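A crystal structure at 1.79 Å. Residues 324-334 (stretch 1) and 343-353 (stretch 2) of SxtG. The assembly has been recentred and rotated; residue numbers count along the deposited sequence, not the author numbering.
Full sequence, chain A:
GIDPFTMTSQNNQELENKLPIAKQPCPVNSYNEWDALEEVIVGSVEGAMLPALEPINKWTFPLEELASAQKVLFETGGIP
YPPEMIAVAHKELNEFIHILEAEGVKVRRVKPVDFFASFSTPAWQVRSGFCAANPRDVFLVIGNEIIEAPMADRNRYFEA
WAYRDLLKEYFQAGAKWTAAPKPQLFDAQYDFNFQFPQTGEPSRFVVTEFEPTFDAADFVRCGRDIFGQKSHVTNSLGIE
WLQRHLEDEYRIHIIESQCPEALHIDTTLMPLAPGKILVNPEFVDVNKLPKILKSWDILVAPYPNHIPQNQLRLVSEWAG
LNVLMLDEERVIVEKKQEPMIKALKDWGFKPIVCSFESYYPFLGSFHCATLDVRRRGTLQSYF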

# COMPACT_ATOMS: atom_id res chain seq x y z
N LEU A 324 15.30 18.71 -14.96
CA LEU A 324 14.82 19.01 -13.61
C LEU A 324 14.79 20.52 -13.44
O LEU A 324 15.81 21.18 -13.63
CB LEU A 324 15.71 18.37 -12.53
CG LEU A 324 15.34 18.71 -11.07
CD1 LEU A 324 14.00 18.09 -10.72
CD2 LEU A 324 16.41 18.29 -10.06
N MET A 325 13.62 21.05 -13.08
CA MET A 325 13.44 22.48 -12.83
C MET A 325 13.75 22.79 -11.37
O MET A 325 13.18 22.17 -10.47
CB MET A 325 12.01 22.92 -13.13
CG MET A 325 11.49 22.63 -14.54
SD MET A 325 12.49 23.33 -15.83
CE MET A 325 12.32 25.09 -15.48
N LEU A 326 14.60 23.80 -11.14
CA LEU A 326 14.83 24.32 -9.80
C LEU A 326 13.87 25.44 -9.43
O LEU A 326 13.67 25.71 -8.23
CB LEU A 326 16.27 24.82 -9.69
CG LEU A 326 17.36 23.86 -10.16
CD1 LEU A 326 18.75 24.41 -9.89
CD2 LEU A 326 17.18 22.47 -9.54
N ASP A 327 13.32 26.12 -10.43
CA ASP A 327 12.20 27.05 -10.31
C ASP A 327 11.66 27.20 -11.72
O ASP A 327 11.95 26.36 -12.58
CB ASP A 327 12.62 28.37 -9.64
CG ASP A 327 13.78 29.05 -10.34
OD1 ASP A 327 13.94 28.91 -11.57
OD2 ASP A 327 14.55 29.75 -9.63
N GLU A 328 10.88 28.25 -11.98
CA GLU A 328 10.30 28.41 -13.31
C GLU A 328 11.32 28.73 -14.40
O GLU A 328 10.97 28.69 -15.59
CB GLU A 328 9.22 29.49 -13.28
CG GLU A 328 8.07 29.14 -12.35
CD GLU A 328 6.94 30.13 -12.38
OE1 GLU A 328 6.94 31.03 -13.25
OE2 GLU A 328 6.03 30.01 -11.52
N GLU A 329 12.56 29.05 -14.03
CA GLU A 329 13.57 29.50 -14.97
C GLU A 329 14.78 28.58 -15.05
O GLU A 329 15.22 28.24 -16.15
CB GLU A 329 14.00 30.93 -14.58
CG GLU A 329 15.14 31.50 -15.39
CD GLU A 329 15.53 32.92 -14.95
OE1 GLU A 329 15.17 33.32 -13.82
OE2 GLU A 329 16.21 33.62 -15.73
N ARG A 330 15.34 28.18 -13.91
CA ARG A 330 16.57 27.40 -13.88
C ARG A 330 16.26 25.93 -14.11
O ARG A 330 15.40 25.35 -13.43
CB ARG A 330 17.27 27.57 -12.53
CG ARG A 330 17.89 28.97 -12.28
CD ARG A 330 18.47 29.06 -10.86
NE ARG A 330 17.42 28.98 -9.84
CZ ARG A 330 17.60 28.63 -8.57
NH1 ARG A 330 18.80 28.29 -8.11
NH2 ARG A 330 16.56 28.60 -7.73
N VAL A 331 16.97 25.33 -15.06
CA VAL A 331 16.71 23.95 -15.49
C VAL A 331 18.04 23.22 -15.66
O VAL A 331 18.94 23.70 -16.34
CB VAL A 331 15.89 23.92 -16.80
CG1 VAL A 331 16.51 24.78 -17.89
CG2 VAL A 331 15.70 22.48 -17.29
N ILE A 332 18.16 22.04 -15.02
CA ILE A 332 19.35 21.21 -15.16
C ILE A 332 19.15 20.33 -16.39
O ILE A 332 18.10 19.68 -16.54
CB ILE A 332 19.61 20.38 -13.89
CG1 ILE A 332 20.01 21.32 -12.73
CG2 ILE A 332 20.71 19.35 -14.12
CD1 ILE A 332 20.16 20.66 -11.40
N VAL A 333 20.16 20.30 -17.25
CA VAL A 333 20.10 19.62 -18.54
C VAL A 333 21.48 19.06 -18.84
O VAL A 333 22.50 19.59 -18.36
CB VAL A 333 19.59 20.60 -19.64
CG1 VAL A 333 20.35 21.87 -19.58
CG2 VAL A 333 19.66 19.99 -21.04
N GLU A 334 21.52 17.97 -19.60
CA GLU A 334 22.75 17.21 -19.76
C GLU A 334 23.67 17.83 -20.81
O GLU A 334 23.23 18.29 -21.87
CB GLU A 334 22.42 15.76 -20.12
CG GLU A 334 23.48 14.74 -19.67
CD GLU A 334 24.73 14.72 -20.56
OE1 GLU A 334 24.61 14.90 -21.79
OE2 GLU A 334 25.84 14.50 -20.02
N ALA A 343 17.64 25.30 -27.32
CA ALA A 343 16.20 25.54 -27.36
C ALA A 343 15.70 26.10 -26.03
O ALA A 343 14.90 27.04 -26.00
CB ALA A 343 15.47 24.26 -27.72
N LEU A 344 16.17 25.53 -24.92
CA LEU A 344 15.77 26.04 -23.61
C LEU A 344 16.14 27.51 -23.46
O LEU A 344 15.33 28.31 -22.97
CB LEU A 344 16.40 25.20 -22.51
CG LEU A 344 15.78 23.80 -22.39
CD1 LEU A 344 16.62 22.95 -21.48
CD2 LEU A 344 14.32 23.90 -21.87
N LYS A 345 17.35 27.89 -23.85
CA LYS A 345 17.74 29.30 -23.77
C LYS A 345 16.84 30.17 -24.63
O LYS A 345 16.35 31.22 -24.19
CB LYS A 345 19.19 29.48 -24.21
CG LYS A 345 20.21 28.95 -23.25
CD LYS A 345 21.64 29.00 -23.82
CE LYS A 345 22.02 30.39 -24.29
NZ LYS A 345 23.50 30.62 -24.26
N ASP A 346 16.60 29.74 -25.87
CA ASP A 346 15.77 30.53 -26.77
C ASP A 346 14.35 30.63 -26.27
O ASP A 346 13.68 31.64 -26.52
CB ASP A 346 15.81 29.93 -28.18
CG ASP A 346 17.20 30.04 -28.83
OD1 ASP A 346 18.09 30.73 -28.28
OD2 ASP A 346 17.41 29.42 -29.89
N TRP A 347 13.86 29.63 -25.52
CA TRP A 347 12.53 29.68 -24.93
C TRP A 347 12.47 30.50 -23.64
O TRP A 347 11.39 30.61 -23.06
CB TRP A 347 12.01 28.26 -24.66
CG TRP A 347 11.60 27.49 -25.89
CD1 TRP A 347 10.99 27.99 -27.01
CD2 TRP A 347 11.76 26.09 -26.11
NE1 TRP A 347 10.77 26.97 -27.92
CE2 TRP A 347 11.23 25.80 -27.39
CE3 TRP A 347 12.30 25.04 -25.35
CZ2 TRP A 347 11.23 24.51 -27.92
CZ3 TRP A 347 12.29 23.76 -25.88
CH2 TRP A 347 11.77 23.51 -27.17
N GLY A 348 13.59 31.04 -23.18
CA GLY A 348 13.61 31.91 -22.02
C GLY A 348 14.05 31.29 -20.71
O GLY A 348 13.97 31.95 -19.67
N PHE A 349 14.49 30.03 -20.73
CA PHE A 349 14.96 29.38 -19.52
C PHE A 349 16.45 29.62 -19.34
O PHE A 349 17.14 30.16 -20.21
CB PHE A 349 14.63 27.88 -19.59
CG PHE A 349 13.15 27.59 -19.66
CD1 PHE A 349 12.38 27.54 -18.51
CD2 PHE A 349 12.54 27.38 -20.89
CE1 PHE A 349 11.02 27.28 -18.57
CE2 PHE A 349 11.17 27.12 -20.96
CZ PHE A 349 10.41 27.06 -19.81
N LYS A 350 16.97 29.23 -18.17
CA LYS A 350 18.38 29.38 -17.82
C LYS A 350 18.97 28.00 -17.57
O LYS A 350 18.89 27.48 -16.45
CB LYS A 350 18.57 30.27 -16.59
CG LYS A 350 18.12 31.72 -16.77
CD LYS A 350 18.81 32.41 -17.94
CE LYS A 350 18.42 33.89 -18.04
NZ LYS A 350 19.27 34.60 -19.04
N PRO A 351 19.55 27.36 -18.58
CA PRO A 351 20.08 26.01 -18.40
C PRO A 351 21.30 25.99 -17.50
O PRO A 351 22.16 26.88 -17.56
CB PRO A 351 20.43 25.56 -19.82
CG PRO A 351 19.75 26.50 -20.72
CD PRO A 351 19.63 27.79 -19.99
N ILE A 352 21.36 24.99 -16.63
CA ILE A 352 22.53 24.68 -15.83
C ILE A 352 22.99 23.30 -16.27
O ILE A 352 22.25 22.32 -16.12
CB ILE A 352 22.22 24.73 -14.33
CG1 ILE A 352 21.68 26.12 -13.96
CG2 ILE A 352 23.47 24.39 -13.53
CD1 ILE A 352 20.94 26.18 -12.65
N VAL A 353 24.17 23.23 -16.86
CA VAL A 353 24.61 22.04 -17.56
C VAL A 353 25.32 21.11 -16.59
O VAL A 353 26.03 21.55 -15.68
CB VAL A 353 25.53 22.42 -18.74
CG1 VAL A 353 26.12 21.20 -19.34
CG2 VAL A 353 24.72 23.18 -19.80

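A proline sits in the middle of this parallel strand pair, yet the hydrogen-bond ladder runs past it unbroken. Pro351 has no amide hydrogen to give, and the register never asks it for one. In a parallel pair, one strand's residues alternate between bonding to the neighbouring strand through both N and O and turning both of them away from it, so a proline is tolerated wherever the amide faces outward. Here Lys350 and Ile352 do the bonding on one side. Lys350 N donates to Glu329 O (2.9 Å) and Lys350 O accepts from Val331 N (3.2 Å); two residues on, Ile352 N donates to Val331 O (2.8 Å) and Ile352 O accepts from Val333 N (3.1 Å). Pro351, between them, still contributes its CA, which lies 3.3 Å from Val331 O in a CA-H...O contact. Similar contacts run from Arg330 CA to Lys350 O (3.5 Å) and from Ile332 CA to Ile352 O (3.3 Å), so the carbonyls that accept the amides also meet polarised CA hydrogens.

The same alternation sorts the side chains. On the face of Val331, Val333 and Pro351, the helix that precedes the second strand packs against the sheet: Leu344 CD1 lies 4.0 Å from Val331 CG1 and 4.2 Å from Val333 CB. The proline ring belongs to this apolar cluster, with Pro351 CB 3.7 Å from Val333 CG1. On the face of Ile332 and Ile352, Ile352 CD1 reaches back to Leu326 CD1 (3.9 Å) and touches the aliphatic base of Arg330 at CB, also 3.9 Å away.

The chain passes from helix to strand within a few residues. Gly348 adopts a positive phi of 100°, and the bonds from Gly348 N to Lys345 O and from Phe349 N to Leu344 O, both 2.9 Å, close a Schellman motif. At these backbone angles a CB would be jammed against the carbonyl oxygen of Trp347, which by itself calls for glycine. Phe349 then turns its ring edge to the carbonyl of Glu328, whose O lies 3.3 Å from Phe349 CE1, while Met325 CE approaches Phe349 CD1 at 3.9 Å.

The partner strand has its own brace at the entry. Asp327 OD1 accepts from both Glu329 N and Arg330 N, each at 2.8 Å, while Asp327 OD2 forms a salt bridge with Arg330 NE at 3.0 Å. One carboxylate thus binds the turn's backbone and the arginine side chain just where the ladder begins.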